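Local coordinates for mitogen-activated protein kinase, putative (Map kinase-like protein) (Leishmania major, PDB 3PG1) that probably transfers phosphate from ATP to serine and threonine residues of other proteins, as a MAP-kinase-family enzyme of the eukaryotic protein kinase fold, at residues His151-Leu160 with Phe211-Ala220. Numbering follows the deposited sequence. Where two conformers were deposited one is given.
Sequences HEAGVVHRDL and FTKLVDMWSA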
loop_
_atom_site.group_PDB
_atom_site.type_symbol
_atom_site.label_atom_id
_atom_site.label_comp_id
_atom_site.label_asym_id
_atom_site.label_seq_id
_atom_site.Cartn_x
_atom_site.Cartn_y
_atom_site.Cartn_z
ATOM N N HIS A 151 0.246 -7.750 -8.099
ATOM C CA HIS A 151 -0.823 -8.194 -9.025
ATOM C C HIS A 151 -0.559 -9.574 -9.590
ATOM O O HIS A 151 -1.513 -10.367 -9.703
ATOM C CB HIS A 151 -1.024 -7.172 -10.146
ATOM C CG HIS A 151 -1.534 -5.835 -9.671
ATOM N ND1 HIS A 151 -1.604 -4.750 -10.532
ATOM C CD2 HIS A 151 -1.939 -5.447 -8.430
ATOM C CE1 HIS A 151 -2.045 -3.737 -9.790
ATOM N NE2 HIS A 151 -2.207 -4.105 -8.506
ATOM N N GLU A 152 0.730 -9.900 -9.848
ATOM C CA GLU A 152 1.096 -11.234 -10.368
ATOM C C GLU A 152 0.805 -12.325 -9.316
ATOM O O GLU A 152 0.523 -13.466 -9.686
ATOM C CB GLU A 152 2.556 -11.276 -10.889
ATOM C CG GLU A 152 2.765 -10.460 -12.168
ATOM C CD GLU A 152 1.974 -10.985 -13.348
ATOM O OE1 GLU A 152 2.250 -12.135 -13.738
ATOM O OE2 GLU A 152 0.973 -10.357 -13.756
ATOM N N ALA A 153 0.807 -11.965 -8.024
ATOM C CA ALA A 153 0.452 -12.904 -6.952
ATOM C C ALA A 153 -1.067 -12.833 -6.570
ATOM O O ALA A 153 -1.462 -13.468 -5.595
ATOM C CB ALA A 153 1.297 -12.623 -5.718
ATOM N N GLY A 154 -1.885 -12.110 -7.341
ATOM C CA GLY A 154 -3.320 -11.949 -7.069
ATOM C C GLY A 154 -3.635 -10.990 -5.926
ATOM O O GLY A 154 -4.731 -11.016 -5.368
ATOM N N VAL A 155 -2.676 -10.140 -5.550
ATOM C CA VAL A 155 -2.876 -9.220 -4.442
ATOM C C VAL A 155 -3.154 -7.835 -4.964
ATOM O O VAL A 155 -2.429 -7.327 -5.825
ATOM C CB VAL A 155 -1.650 -9.305 -3.472
ATOM C CG1 VAL A 155 -1.713 -8.240 -2.351
ATOM C CG2 VAL A 155 -1.564 -10.704 -2.882
ATOM N N VAL A 156 -4.189 -7.216 -4.435
ATOM C CA VAL A 156 -4.545 -5.857 -4.825
ATOM C C VAL A 156 -4.188 -4.956 -3.651
ATOM O O VAL A 156 -4.559 -5.275 -2.504
ATOM C CB VAL A 156 -6.057 -5.778 -5.187
ATOM C CG1 VAL A 156 -6.453 -4.336 -5.553
ATOM C CG2 VAL A 156 -6.370 -6.739 -6.360
ATOM N N HIS A 157 -3.455 -3.840 -3.913
ATOM C CA HIS A 157 -3.077 -2.939 -2.809
ATOM C C HIS A 157 -4.331 -2.312 -2.257
ATOM O O HIS A 157 -4.642 -2.476 -1.076
ATOM C CB HIS A 157 -2.046 -1.844 -3.250
ATOM C CG HIS A 157 -1.452 -1.093 -2.100
ATOM N ND1 HIS A 157 -2.246 -0.426 -1.179
ATOM C CD2 HIS A 157 -0.153 -0.979 -1.718
ATOM C CE1 HIS A 157 -1.416 0.055 -0.266
ATOM N NE2 HIS A 157 -0.146 -0.259 -0.548
ATOM N N ARG A 158 -5.064 -1.616 -3.109
ATOM C CA ARG A 158 -6.329 -0.956 -2.794
ATOM C C ARG A 158 -6.222 0.373 -2.051
ATOM O O ARG A 158 -7.201 1.134 -2.005
ATOM C CB ARG A 158 -7.326 -1.933 -2.130
ATOM C CG ARG A 158 -8.786 -1.557 -2.374
ATOM C CD ARG A 158 -9.657 -2.382 -1.443
ATOM N NE ARG A 158 -10.873 -1.663 -1.068
ATOM C CZ ARG A 158 -11.854 -2.179 -0.334
ATOM N NH1 ARG A 158 -11.772 -3.428 0.117
ATOM N NH2 ARG A 158 -12.928 -1.456 -0.054
ATOM N N ASP A 159 -5.039 0.702 -1.500
ATOM C CA ASP A 159 -4.941 2.015 -0.853
ATOM C C ASP A 159 -3.552 2.630 -1.116
ATOM O O ASP A 159 -2.870 3.074 -0.179
ATOM C CB ASP A 159 -5.254 1.911 0.657
ATOM C CG ASP A 159 -5.418 3.280 1.344
ATOM O OD1 ASP A 159 -5.795 4.273 0.644
ATOM O OD2 ASP A 159 -5.088 3.384 2.540
ATOM N N LEU A 160 -3.127 2.618 -2.380
ATOM C CA LEU A 160 -1.819 3.150 -2.740
ATOM C C LEU A 160 -1.883 4.667 -2.711
ATOM O O LEU A 160 -2.759 5.243 -3.322
ATOM C CB LEU A 160 -1.353 2.661 -4.127
ATOM C CG LEU A 160 0.053 3.139 -4.567
ATOM C CD1 LEU A 160 1.171 2.334 -3.840
ATOM C CD2 LEU A 160 0.225 3.035 -6.080
ATOM N N PHE A 211 -14.540 -4.601 -7.769
ATOM C CA PHE A 211 -13.291 -3.899 -8.135
ATOM C C PHE A 211 -12.178 -4.944 -8.327
ATOM O O PHE A 211 -12.218 -6.054 -7.739
ATOM C CB PHE A 211 -12.861 -2.854 -7.075
ATOM C CG PHE A 211 -12.444 -3.502 -5.782
ATOM C CD1 PHE A 211 -13.391 -3.812 -4.801
ATOM C CD2 PHE A 211 -11.111 -3.808 -5.537
ATOM C CE1 PHE A 211 -13.002 -4.410 -3.597
ATOM C CE2 PHE A 211 -10.725 -4.410 -4.336
ATOM C CZ PHE A 211 -11.676 -4.726 -3.385
ATOM N N THR A 212 -11.147 -4.550 -9.081
ATOM C CA THR A 212 -10.029 -5.444 -9.379
ATOM C C THR A 212 -8.688 -4.733 -9.150
ATOM O O THR A 212 -8.653 -3.595 -8.695
ATOM C CB THR A 212 -10.153 -5.973 -10.845
ATOM O OG1 THR A 212 -9.807 -4.931 -11.785
ATOM C CG2 THR A 212 -11.550 -6.577 -11.162
ATOM N N LYS A 213 -7.582 -5.382 -9.560
ATOM C CA LYS A 213 -6.221 -4.821 -9.464
ATOM C C LYS A 213 -6.100 -3.486 -10.227
ATOM O O LYS A 213 -5.225 -2.679 -9.901
ATOM C CB LYS A 213 -5.190 -5.849 -9.996
ATOM C CG LYS A 213 -5.405 -6.224 -11.450
ATOM C CD LYS A 213 -4.455 -7.408 -11.765
ATOM C CE LYS A 213 -4.668 -7.980 -13.135
ATOM N NZ LYS A 213 -3.906 -9.247 -13.294
ATOM N N LEU A 214 -7.017 -3.231 -11.210
ATOM C CA LEU A 214 -7.006 -1.917 -11.888
ATOM C C LEU A 214 -7.238 -0.700 -11.018
ATOM O O LEU A 214 -6.798 0.407 -11.377
ATOM C CB LEU A 214 -7.952 -1.913 -13.086
ATOM C CG LEU A 214 -7.270 -2.743 -14.191
ATOM C CD1 LEU A 214 -8.243 -3.361 -15.047
ATOM C CD2 LEU A 214 -6.162 -1.911 -14.881
ATOM N N VAL A 215 -7.804 -0.899 -9.817
ATOM C CA VAL A 215 -7.917 0.263 -8.903
ATOM C C VAL A 215 -6.509 0.845 -8.583
ATOM O O VAL A 215 -6.351 2.061 -8.377
ATOM C CB VAL A 215 -8.724 -0.021 -7.607
ATOM C CG1 VAL A 215 -10.147 -0.490 -7.934
ATOM C CG2 VAL A 215 -7.989 -0.968 -6.650
ATOM N N ASP A 216 -5.494 -0.046 -8.505
ATOM C CA ASP A 216 -4.129 0.391 -8.192
ATOM C C ASP A 216 -3.516 1.231 -9.290
ATOM O O ASP A 216 -2.678 2.091 -8.984
ATOM C CB ASP A 216 -3.191 -0.792 -7.854
ATOM C CG ASP A 216 -3.582 -1.516 -6.576
ATOM O OD1 ASP A 216 -3.186 -2.691 -6.421
ATOM O OD2 ASP A 216 -4.274 -0.895 -5.721
ATOM N N MET A 217 -3.900 0.962 -10.554
ATOM C CA MET A 217 -3.405 1.698 -11.718
ATOM C C MET A 217 -3.919 3.141 -11.669
ATOM O O MET A 217 -3.195 4.062 -12.045
ATOM C CB MET A 217 -3.783 0.979 -13.038
ATOM C CG MET A 217 -2.907 -0.235 -13.334
ATOM S SD MET A 217 -1.129 0.087 -13.173
ATOM C CE MET A 217 -0.874 1.171 -14.567
ATOM N N TRP A 218 -5.157 3.333 -11.175
ATOM C CA TRP A 218 -5.748 4.665 -10.999
ATOM C C TRP A 218 -4.941 5.424 -9.941
ATOM O O TRP A 218 -4.580 6.573 -10.173
ATOM C CB TRP A 218 -7.224 4.593 -10.539
ATOM C CG TRP A 218 -7.782 5.988 -10.324
ATOM C CD1 TRP A 218 -7.730 6.735 -9.181
ATOM C CD2 TRP A 218 -8.457 6.787 -11.296
ATOM N NE1 TRP A 218 -8.351 7.948 -9.382
ATOM C CE2 TRP A 218 -8.823 8.000 -10.665
ATOM C CE3 TRP A 218 -8.821 6.584 -12.639
ATOM C CZ2 TRP A 218 -9.469 9.036 -11.354
ATOM C CZ3 TRP A 218 -9.539 7.568 -13.294
ATOM C CH2 TRP A 218 -9.807 8.808 -12.674
ATOM N N SER A 219 -4.675 4.791 -8.780
ATOM C CA SER A 219 -3.893 5.435 -7.712
ATOM C C SER A 219 -2.498 5.843 -8.189
ATOM O O SER A 219 -2.004 6.940 -7.872
ATOM C CB SER A 219 -3.789 4.542 -6.481
ATOM O OG SER A 219 -5.057 4.048 -6.074
ATOM N N ALA A 220 -1.859 4.949 -8.942
ATOM C CA ALA A 220 -0.532 5.208 -9.487
ATOM C C ALA A 220 -0.539 6.442 -10.444
ATOM O O ALA A 220 0.395 7.219 -10.412
ATOM C CB ALA A 220 -0.016 3.948 -10.194
HETATM O O HOH W 1 -3.787 -10.615 -11.065
HETATM O O HOH W 2 -1.378 -8.780 -13.113
HETATM O O HOH W 3 -4.726 1.678 -4.619
#
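Asp216, near the start of helix 214-229, reaches across to His151, His157 and Arg158, the last two held through their backbone N-H. Its CB lies at the edge of the His151 imidazole, in the ring plane, 3.5 Å from His151 NE2. CG stands beside the backbone N (chi1 -66°), which directs the carboxylate toward the loop. The carboxylate is nearly coplanar with that ring. OD1 takes two bonds: its anti lone pair receives His151 NE2 at 2.7 Å, almost straight at 169°, and its syn lone pair receives His157 N at 2.8 Å. OD2 accepts Arg158 N at 2.8 Å, also on the syn side, and a water that donates to it donates to Ser219 OG as well and accepts from Leu160 N; Ser219 OG is also hydrogen-bonded to Tyr199 O. Three N-H donors and this water thus fix the rotation of a buried carboxylate, and probably favour its ionised form. One face of the His151 ring is covered by Lys213 CB in a CH-pi contact, 3.5 Å from the centroid. Farther out, Arg158 lays its CD against Phe211 CZ (3.7 Å), the guanidinium tilted 45° to the phenyl ring. His157-Arg158-Asp159 is the HRD motif of the catalytic loop, and Asp216 probably corresponds to the aspartate that, in other protein kinases, accepts hydrogen bonds from the backbone of this loop. The contact joins the end of helix 133-152, closed by a Schellman motif with Gly154, at positive phi, as C-prime residue, to the start of helix 214-229, with Leu147 packed on Asp216 and Ala220, and helix 202-205 against Phe211 and Val215.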